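Local coordinates for protein TRAP dicarboxylate transporter-DctP subunit (Desulfovibrio salexigens, PDB 4N6D) that probably binds a small organic acid in the periplasm and delivers it to a TRAP-type membrane transporter, as other DctP-family solute-binding proteins do, at residues Q47-K52 / V65-G70; T226-A231 / I290-A295. One frame throughout, in Å; residues are numbered along the deposited sequence.

Contact 1 (Q47-K52 / V65-G70); sequences QMERWK and VQTYPG
Glu-49 meets Thr-67 and Lys-52 meets Val-65 in the two direct hydrogen bonds between helix and strand. Thr-67 OG1 donates to the syn lone pair of Glu-49 OE2 at 2.7 Å; the glutamate chain, bent at chi2 (-63°), brings its carboxylate to the strand. Lys-52 runs its extended chain alongside Val-65, the two side chains heading opposite ways, and its NZ donates to Val-65 O at 2.9 Å, nearly along the C=O axis (171°). One water joins the three polar side chains, donating to Glu-49 OE1 and Thr-67 OG1 and accepting from Lys-52 NZ. A second water accepts from Thr-67 N at 2.9 Å and, weakly, from Lys-52 NZ.

Helix 43-58 and strand 63-68 are the last two elements of a beta-alpha-beta unit begun by strand 30-35, and they run antiparallel here, their local axes 9.3 Å apart. Beneath the polar groups the packing is apolar. Met-48 lays SD and CE against Thr-67, CE lying 3.7 Å from Thr-67 CB, and the same methyl meets Pro-69 CB at 4.2 Å. Trp-51 brings CZ3 to 4.2 Å from Val-65 CG2, while its ring also meets Tyr-34 of strand 30-35.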
ATOM      1  N   GLN A  47     -10.384  -6.722  -3.120  1.00 11.55           N
ATOM      2  CA  GLN A  47      -9.609  -7.942  -3.269  1.00  8.71           C
ATOM      3  C   GLN A  47     -10.137  -9.016  -2.326  1.00  8.01           C
ATOM      4  O   GLN A  47     -10.146 -10.197  -2.685  1.00  9.37           O
ATOM      5  CB  GLN A  47      -8.105  -7.695  -3.087  1.00  8.16           C
ATOM      6  CG  GLN A  47      -7.673  -7.378  -1.670  1.00 10.95           C
ATOM      7  CD  GLN A  47      -7.617  -8.585  -0.736  1.00  8.75           C
ATOM      8  OE1 GLN A  47      -7.338  -9.725  -1.151  1.00 10.00           O
ATOM      9  NE2 GLN A  47      -7.844  -8.327   0.548  1.00  7.87           N
ATOM     10  N   MET A  48     -10.594  -8.624  -1.136  1.00  8.37           N
ATOM     11  CA  MET A  48     -11.168  -9.595  -0.195  1.00  7.98           C
ATOM     12  C   MET A  48     -12.331 -10.370  -0.862  1.00 11.64           C
ATOM     13  O   MET A  48     -12.430 -11.608  -0.793  1.00 10.62           O
ATOM     14  CB  MET A  48     -11.625  -8.888   1.073  1.00  8.60           C
ATOM     15  CG  MET A  48     -12.588  -9.681   1.945  1.00  7.02           C
ATOM     16  SD  MET A  48     -13.218  -8.712   3.340  1.00 10.02           S
ATOM     17  CE  MET A  48     -14.232  -7.475   2.494  1.00 10.89           C
ATOM     18  N   GLU A  49     -13.209  -9.649  -1.545  1.00  9.99           N
ATOM     19  CA  GLU A  49     -14.352 -10.307  -2.188  1.00  8.45           C
ATOM     20  C   GLU A  49     -13.907 -11.253  -3.287  1.00 10.49           C
ATOM     21  O   GLU A  49     -14.490 -12.311  -3.464  1.00 10.31           O
ATOM     22  CB  GLU A  49     -15.350  -9.300  -2.769  1.00  9.96           C
ATOM     23  CG  GLU A  49     -15.985  -8.389  -1.734  1.00 11.34           C
ATOM     24  CD  GLU A  49     -16.820  -9.137  -0.710  1.00 14.86           C
ATOM     25  OE1 GLU A  49     -17.311 -10.239  -1.022  1.00 13.05           O
ATOM     26  OE2 GLU A  49     -16.971  -8.624   0.414  1.00 13.21           O
ATOM     27  N   ARG A  50     -12.891 -10.862  -4.053  1.00 10.02           N
ATOM     28  CA  ARG A  50     -12.385 -11.738  -5.118  1.00 11.16           C
ATOM     29  C   ARG A  50     -11.742 -12.995  -4.527  1.00 10.93           C
ATOM     30  O   ARG A  50     -11.923 -14.109  -5.036  1.00 11.54           O
ATOM     31  CB  ARG A  50     -11.403 -10.979  -6.002  1.00 14.62           C
ATOM     32  CG  ARG A  50     -10.972 -11.757  -7.256  1.00 18.90           C
ATOM     33  CD  ARG A  50      -9.630 -12.391  -7.058  1.00 18.80           C
ATOM     34  NE  ARG A  50      -9.289 -13.228  -8.208  1.00 18.07           N
ATOM     35  CZ  ARG A  50      -8.190 -13.974  -8.283  1.00 22.41           C
ATOM     36  NH1 ARG A  50      -7.307 -13.961  -7.291  1.00 13.78           N
ATOM     37  NH2 ARG A  50      -7.970 -14.718  -9.371  1.00 25.57           N
ATOM     38  N   TRP A  51     -11.035 -12.816  -3.420  1.00 10.75           N
ATOM     39  CA  TRP A  51     -10.411 -13.934  -2.735  1.00  9.87           C
ATOM     40  C   TRP A  51     -11.485 -14.909  -2.261  1.00 10.82           C
ATOM     41  O   TRP A  51     -11.356 -16.115  -2.451  1.00  9.18           O
ATOM     42  CB  TRP A  51      -9.595 -13.412  -1.568  1.00  7.87           C
ATOM     43  CG  TRP A  51      -8.784 -14.451  -0.839  1.00  7.26           C
ATOM     44  CD1 TRP A  51      -7.510 -14.839  -1.137  1.00  8.96           C
ATOM     45  CD2 TRP A  51      -9.166 -15.183   0.328  1.00  6.84           C
ATOM     46  NE1 TRP A  51      -7.082 -15.796  -0.243  1.00 10.38           N
ATOM     47  CE2 TRP A  51      -8.080 -16.021   0.669  1.00  8.96           C
ATOM     48  CE3 TRP A  51     -10.328 -15.232   1.112  1.00  8.10           C
ATOM     49  CZ2 TRP A  51      -8.106 -16.871   1.766  1.00  7.39           C
ATOM     50  CZ3 TRP A  51     -10.357 -16.097   2.203  1.00  7.43           C
ATOM     51  CH2 TRP A  51      -9.259 -16.905   2.509  1.00  9.05           C
ATOM     52  N   LYS A  52     -12.548 -14.389  -1.650  1.00 10.23           N
ATOM     53  CA  LYS A  52     -13.693 -15.198  -1.267  1.00 11.34           C
ATOM     54  C   LYS A  52     -14.228 -16.013  -2.442  1.00 12.61           C
ATOM     55  O   LYS A  52     -14.489 -17.227  -2.345  1.00 12.78           O
ATOM     56  CB  LYS A  52     -14.809 -14.292  -0.727  1.00 10.58           C
ATOM     57  CG  LYS A  52     -16.193 -14.956  -0.720  1.00  9.06           C
ATOM     58  CD  LYS A  52     -17.236 -14.131   0.020  1.00 10.84           C
ATOM     59  CE  LYS A  52     -18.628 -14.761  -0.123  1.00 14.20           C
ATOM     60  NZ  LYS A  52     -19.640 -14.144   0.789  1.00 17.77           N
ATOM     61  N   VAL A  65     -17.030 -18.078   3.074  1.00 10.07           N
ATOM     62  CA  VAL A  65     -16.423 -16.904   3.702  1.00 11.63           C
ATOM     63  C   VAL A  65     -17.464 -15.794   3.869  1.00 12.44           C
ATOM     64  O   VAL A  65     -18.148 -15.417   2.903  1.00 13.82           O
ATOM     65  CB  VAL A  65     -15.268 -16.374   2.819  1.00 11.71           C
ATOM     66  CG1 VAL A  65     -14.562 -15.194   3.508  1.00 12.78           C
ATOM     67  CG2 VAL A  65     -14.286 -17.474   2.526  1.00 12.36           C
ATOM     68  N   GLN A  66     -17.636 -15.302   5.096  1.00 10.88           N
ATOM     69  CA  GLN A  66     -18.456 -14.122   5.328  1.00  9.87           C
ATOM     70  C   GLN A  66     -17.542 -12.923   5.488  1.00 13.65           C
ATOM     71  O   GLN A  66     -16.635 -12.941   6.315  1.00 10.07           O
ATOM     72  CB  GLN A  66     -19.268 -14.227   6.617  1.00 12.70           C
ATOM     73  CG  GLN A  66     -20.377 -15.228   6.567  1.00 22.62           C
ATOM     74  CD  GLN A  66     -19.836 -16.628   6.576  1.00 24.12           C
ATOM     75  OE1 GLN A  66     -20.066 -17.400   5.643  1.00 20.95           O
ATOM     76  NE2 GLN A  66     -19.110 -16.971   7.637  1.00 24.14           N
ATOM     77  N   THR A  67     -17.799 -11.886   4.701  1.00 10.67           N
ATOM     78  CA  THR A  67     -16.973 -10.691   4.728  1.00  9.76           C
ATOM     79  C   THR A  67     -17.604  -9.555   5.528  1.00 10.94           C
ATOM     80  O   THR A  67     -18.828  -9.360   5.542  1.00 13.12           O
ATOM     81  CB  THR A  67     -16.651 -10.218   3.316  1.00  9.22           C
ATOM     82  OG1 THR A  67     -17.854  -9.838   2.642  1.00 12.49           O
ATOM     83  CG2 THR A  67     -15.935 -11.308   2.524  1.00 10.39           C
ATOM     84  N   TYR A  68     -16.735  -8.786   6.176  1.00  9.77           N
ATOM     85  CA  TYR A  68     -17.144  -7.679   7.007  1.00 12.18           C
ATOM     86  C   TYR A  68     -16.325  -6.432   6.670  1.00 11.79           C
ATOM     87  O   TYR A  68     -15.431  -6.056   7.424  1.00 11.36           O
ATOM     88  CB  TYR A  68     -16.946  -8.058   8.473  1.00 12.53           C
ATOM     89  CG  TYR A  68     -17.843  -9.185   8.935  1.00 11.45           C
ATOM     90  CD1 TYR A  68     -17.500 -10.502   8.726  1.00 10.11           C
ATOM     91  CD2 TYR A  68     -19.033  -8.914   9.584  1.00 11.20           C
ATOM     92  CE1 TYR A  68     -18.310 -11.540   9.155  1.00 11.86           C
ATOM     93  CE2 TYR A  68     -19.846  -9.920  10.016  1.00 10.88           C
ATOM     94  CZ  TYR A  68     -19.487 -11.238   9.807  1.00  9.73           C
ATOM     95  OH  TYR A  68     -20.338 -12.225  10.239  1.00 10.76           O
ATOM     96  N   PRO A  69     -16.632  -5.795   5.530  1.00 12.56           N
ATOM     97  CA  PRO A  69     -16.000  -4.530   5.163  1.00 13.19           C
ATOM     98  C   PRO A  69     -16.407  -3.418   6.118  1.00 11.78           C
ATOM     99  O   PRO A  69     -17.385  -3.535   6.864  1.00 15.47           O
ATOM    100  CB  PRO A  69     -16.580  -4.247   3.779  1.00 13.59           C
ATOM    101  CG  PRO A  69     -17.934  -4.884   3.827  1.00 12.87           C
ATOM    102  CD  PRO A  69     -17.717  -6.151   4.589  1.00 13.63           C
ATOM    103  N   GLY A  70     -15.653  -2.330   6.100  1.00 11.00           N
ATOM    104  CA  GLY A  70     -16.040  -1.144   6.822  1.00 10.67           C
ATOM    105  C   GLY A  70     -16.133  -1.305   8.329  1.00 14.49           C
ATOM    106  O   GLY A  70     -16.960  -0.669   8.990  1.00 14.58           O
TER
HETATM  107  O   HOH W   1     -19.553 -11.210   0.309  1.00 17.71           O
HETATM  108  O   HOH W   2     -20.288 -12.080   3.252  1.00 18.99           O

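Contact 2 (T226-A231 / I290-A295); sequences TETNTA and IKMSDA
A parallel beta bridge between Thr-226 and Ile-290, at the ends of strands 224-226 and 288-290, brings the two segments together. The amide of Glu-227 donates to Ile-290 O, 2.9 Å from N to O and nearly straight at the hydrogen (166°). The same oxygen also receives a CA-H...O contact from Thr-226 CA at 3.4 Å. Both bridge residues turn their side chains to one face of the sheet, where they meet at a slant: Thr-226 OG1 lies 3.8 Å from Ile-290 CB, but its hydrogen-bond partner is Val-158 O.

Strand 288-290 is an outermost strand of a mixed four-stranded sheet, and strand 224-226 lies between it and strand 151-154. Past the bridge the chains diverge, and a water spans the gap, donating to Glu-227 O and accepting from Met-292 N at 2.9 Å. Met-292 then packs on Thr-226 and Thr-228. Its chain bends at chi3 (-119°), and CE comes 3.5 Å from Thr-228 CG2, the two side chains lying alongside one another; CE also meets Thr-226 CG2, with the Met-292 and Thr-226 side chains roughly perpendicular. Thr-228 OG1 is hydrogen-bonded to Thr-230 OG1 at 2.8 Å.

Toward solvent, Glu-227 and Lys-291 run next to each other in the same direction. Their salt bridge is long, OE1 to NZ 4.0 Å, and a second water links the pair, accepting from Lys-291 NZ and donating weakly to Glu-227 OE1. Beyond Met-292, Ser-293 is the N-cap of helix 294-317, its OG bonded to Asp-296 N.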
ATOM      1  N   THR A 226       1.753  15.401 -10.108  1.00 10.19           N
ATOM      2  CA  THR A 226       3.198  15.172 -10.224  1.00  9.15           C
ATOM      3  C   THR A 226       3.559  13.782  -9.725  1.00 10.45           C
ATOM      4  O   THR A 226       3.376  13.469  -8.548  1.00 10.38           O
ATOM      5  CB  THR A 226       3.965  16.250  -9.459  1.00 11.96           C
ATOM      6  OG1 THR A 226       3.629  17.526 -10.030  1.00 12.10           O
ATOM      7  CG2 THR A 226       5.472  16.023  -9.572  1.00 12.69           C
ATOM      8  N   GLU A 227       4.052  12.948 -10.630  1.00 10.52           N
ATOM      9  CA  GLU A 227       4.326  11.552 -10.321  1.00 10.59           C
ATOM     10  C   GLU A 227       5.713  11.407  -9.706  1.00  9.41           C
ATOM     11  O   GLU A 227       6.737  11.298 -10.383  1.00 12.64           O
ATOM     12  CB  GLU A 227       4.177  10.665 -11.559  1.00 11.93           C
ATOM     13  CG  GLU A 227       4.024   9.177 -11.203  1.00 16.07           C
ATOM     14  CD  GLU A 227       3.736   8.283 -12.400  1.00 21.69           C
ATOM     15  OE1 GLU A 227       4.288   8.569 -13.489  1.00 23.32           O
ATOM     16  OE2 GLU A 227       2.944   7.308 -12.248  1.00 16.80           O
ATOM     17  N   THR A 228       5.734  11.455  -8.390  1.00  7.52           N
ATOM     18  CA  THR A 228       6.957  11.299  -7.617  1.00  7.92           C
ATOM     19  C   THR A 228       7.220   9.838  -7.237  1.00  9.32           C
ATOM     20  O   THR A 228       8.352   9.489  -6.876  1.00  9.01           O
ATOM     21  CB  THR A 228       6.868  12.093  -6.316  1.00 12.21           C
ATOM     22  OG1 THR A 228       5.688  11.694  -5.604  1.00  9.27           O
ATOM     23  CG2 THR A 228       6.823  13.582  -6.584  1.00 14.51           C
ATOM     24  N   ASN A 229       6.193   8.993  -7.309  1.00  8.95           N
ATOM     25  CA  ASN A 229       6.319   7.578  -6.936  1.00  9.81           C
ATOM     26  C   ASN A 229       7.030   7.422  -5.595  1.00  8.13           C
ATOM     27  O   ASN A 229       8.017   6.685  -5.452  1.00  8.63           O
ATOM     28  CB  ASN A 229       7.042   6.774  -8.036  1.00  9.42           C
ATOM     29  CG  ASN A 229       6.104   6.362  -9.157  1.00  9.82           C
ATOM     30  OD1 ASN A 229       4.957   5.995  -8.903  1.00 13.67           O
ATOM     31  ND2 ASN A 229       6.566   6.469 -10.401  1.00 10.62           N
ATOM     32  N   THR A 230       6.483   8.086  -4.591  1.00  7.20           N
ATOM     33  CA  THR A 230       7.240   8.273  -3.358  1.00  8.11           C
ATOM     34  C   THR A 230       7.369   7.007  -2.511  1.00 10.46           C
ATOM     35  O   THR A 230       8.469   6.590  -2.170  1.00 12.18           O
ATOM     36  CB  THR A 230       6.665   9.444  -2.565  1.00  9.56           C
ATOM     37  OG1 THR A 230       6.865  10.634  -3.329  1.00 11.17           O
ATOM     38  CG2 THR A 230       7.377   9.587  -1.244  1.00 10.62           C
ATOM     39  N   ALA A 231       6.251   6.389  -2.182  1.00  9.08           N
ATOM     40  CA  ALA A 231       6.254   5.225  -1.310  1.00  9.97           C
ATOM     41  C   ALA A 231       4.899   4.571  -1.491  1.00  9.60           C
ATOM     42  O   ALA A 231       3.965   5.217  -1.959  1.00 12.43           O
ATOM     43  CB  ALA A 231       6.431   5.640   0.162  1.00  9.44           C
ATOM     44  N   ILE A 290       2.745  15.262 -14.655  1.00 10.94           N
ATOM     45  CA  ILE A 290       4.047  15.905 -14.609  1.00 10.66           C
ATOM     46  C   ILE A 290       5.101  14.988 -13.985  1.00 10.65           C
ATOM     47  O   ILE A 290       4.809  14.264 -13.042  1.00 13.22           O
ATOM     48  CB  ILE A 290       3.966  17.182 -13.765  1.00 11.54           C
ATOM     49  CG1 ILE A 290       2.967  18.154 -14.390  1.00 11.94           C
ATOM     50  CG2 ILE A 290       5.355  17.822 -13.658  1.00 16.01           C
ATOM     51  CD1 ILE A 290       2.631  19.340 -13.507  1.00 14.22           C
ATOM     52  N   LYS A 291       6.313  15.007 -14.542  1.00 12.69           N
ATOM     53  CA  LYS A 291       7.470  14.380 -13.911  1.00 15.24           C
ATOM     54  C   LYS A 291       8.508  15.438 -13.620  1.00 14.56           C
ATOM     55  O   LYS A 291       8.757  16.315 -14.442  1.00 16.18           O
ATOM     56  CB  LYS A 291       8.090  13.318 -14.822  1.00 20.07           C
ATOM     57  CG  LYS A 291       7.232  12.082 -15.033  1.00 29.98           C
ATOM     58  CD  LYS A 291       7.934  11.090 -15.976  1.00 37.05           C
ATOM     59  CE  LYS A 291       7.136   9.805 -16.210  1.00 44.67           C
ATOM     60  NZ  LYS A 291       5.825  10.040 -16.861  1.00 50.42           N
ATOM     61  N   MET A 292       9.117  15.363 -12.446  1.00 15.14           N
ATOM     62  CA  MET A 292      10.231  16.257 -12.140  1.00 16.32           C
ATOM     63  C   MET A 292      11.513  15.772 -12.816  1.00 15.30           C
ATOM     64  O   MET A 292      11.608  14.623 -13.252  1.00 15.66           O
ATOM     65  CB  MET A 292      10.427  16.362 -10.629  1.00 19.97           C
ATOM     66  CG  MET A 292       9.233  17.029  -9.910  1.00 20.49           C
ATOM     67  SD  MET A 292       9.727  17.516  -8.246  1.00 31.68           S
ATOM     68  CE  MET A 292       8.597  16.537  -7.299  1.00 33.76           C
ATOM     69  N   SER A 293      12.506  16.652 -12.902  1.00 14.84           N
ATOM     70  CA  SER A 293      13.774  16.301 -13.535  1.00 16.00           C
ATOM     71  C   SER A 293      14.504  15.216 -12.772  1.00 14.66           C
ATOM     72  O   SER A 293      14.266  15.004 -11.590  1.00 15.64           O
ATOM     73  CB  SER A 293      14.681  17.521 -13.595  1.00 19.13           C
ATOM     74  OG  SER A 293      15.066  17.887 -12.284  1.00 16.87           O
ATOM     75  N   ASP A 294      15.431  14.548 -13.444  1.00 16.31           N
ATOM     76  CA  ASP A 294      16.229  13.535 -12.797  1.00 14.34           C
ATOM     77  C   ASP A 294      16.999  14.149 -11.635  1.00 15.07           C
ATOM     78  O   ASP A 294      17.164  13.525 -10.591  1.00 16.25           O
ATOM     79  CB  ASP A 294      17.215  12.915 -13.793  1.00 17.81           C
ATOM     80  CG  ASP A 294      16.527  12.059 -14.853  1.00 28.07           C
ATOM     81  OD1 ASP A 294      15.346  11.695 -14.673  1.00 25.50           O
ATOM     82  OD2 ASP A 294      17.186  11.731 -15.866  1.00 32.14           O
ATOM     83  N   ALA A 295      17.498  15.365 -11.822  1.00 17.69           N
ATOM     84  CA  ALA A 295      18.260  16.001 -10.761  1.00 16.67           C
ATOM     85  C   ALA A 295      17.385  16.244  -9.535  1.00 16.02           C
ATOM     86  O   ALA A 295      17.828  16.032  -8.406  1.00 15.88           O
ATOM     87  CB  ALA A 295      18.879  17.284 -11.244  1.00 20.94           C
TER
HETATM   88  O   HOH W   3       8.591  13.297 -10.429  1.00 19.68           O
HETATM   89  O   HOH W   4       4.094  11.529 -15.090  1.00 38.32           O

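In the fold
From the N terminus, strand 30-35 leads into helix 43-58, and contact 1 closes a short loop of 12 residues when the chain returns in strand 63-68, an outermost strand of the mixed five-stranded sheet. Contact 2 opens much later, at the end of strand 224-226, and closes 58 mostly helical residues on, after the long helix 249-285 has passed and strand 288-290 has joined the four-stranded sheet. The two loops follow in series, neither nested nor crossed. The centres of the two contacts lie about 34 Å apart, on opposite sides of the chain's centre. Helix 249-285 connects the regions: within the loop closed by contact 2, it also packs on Gln-47 and Trp-51 of helix 43-58.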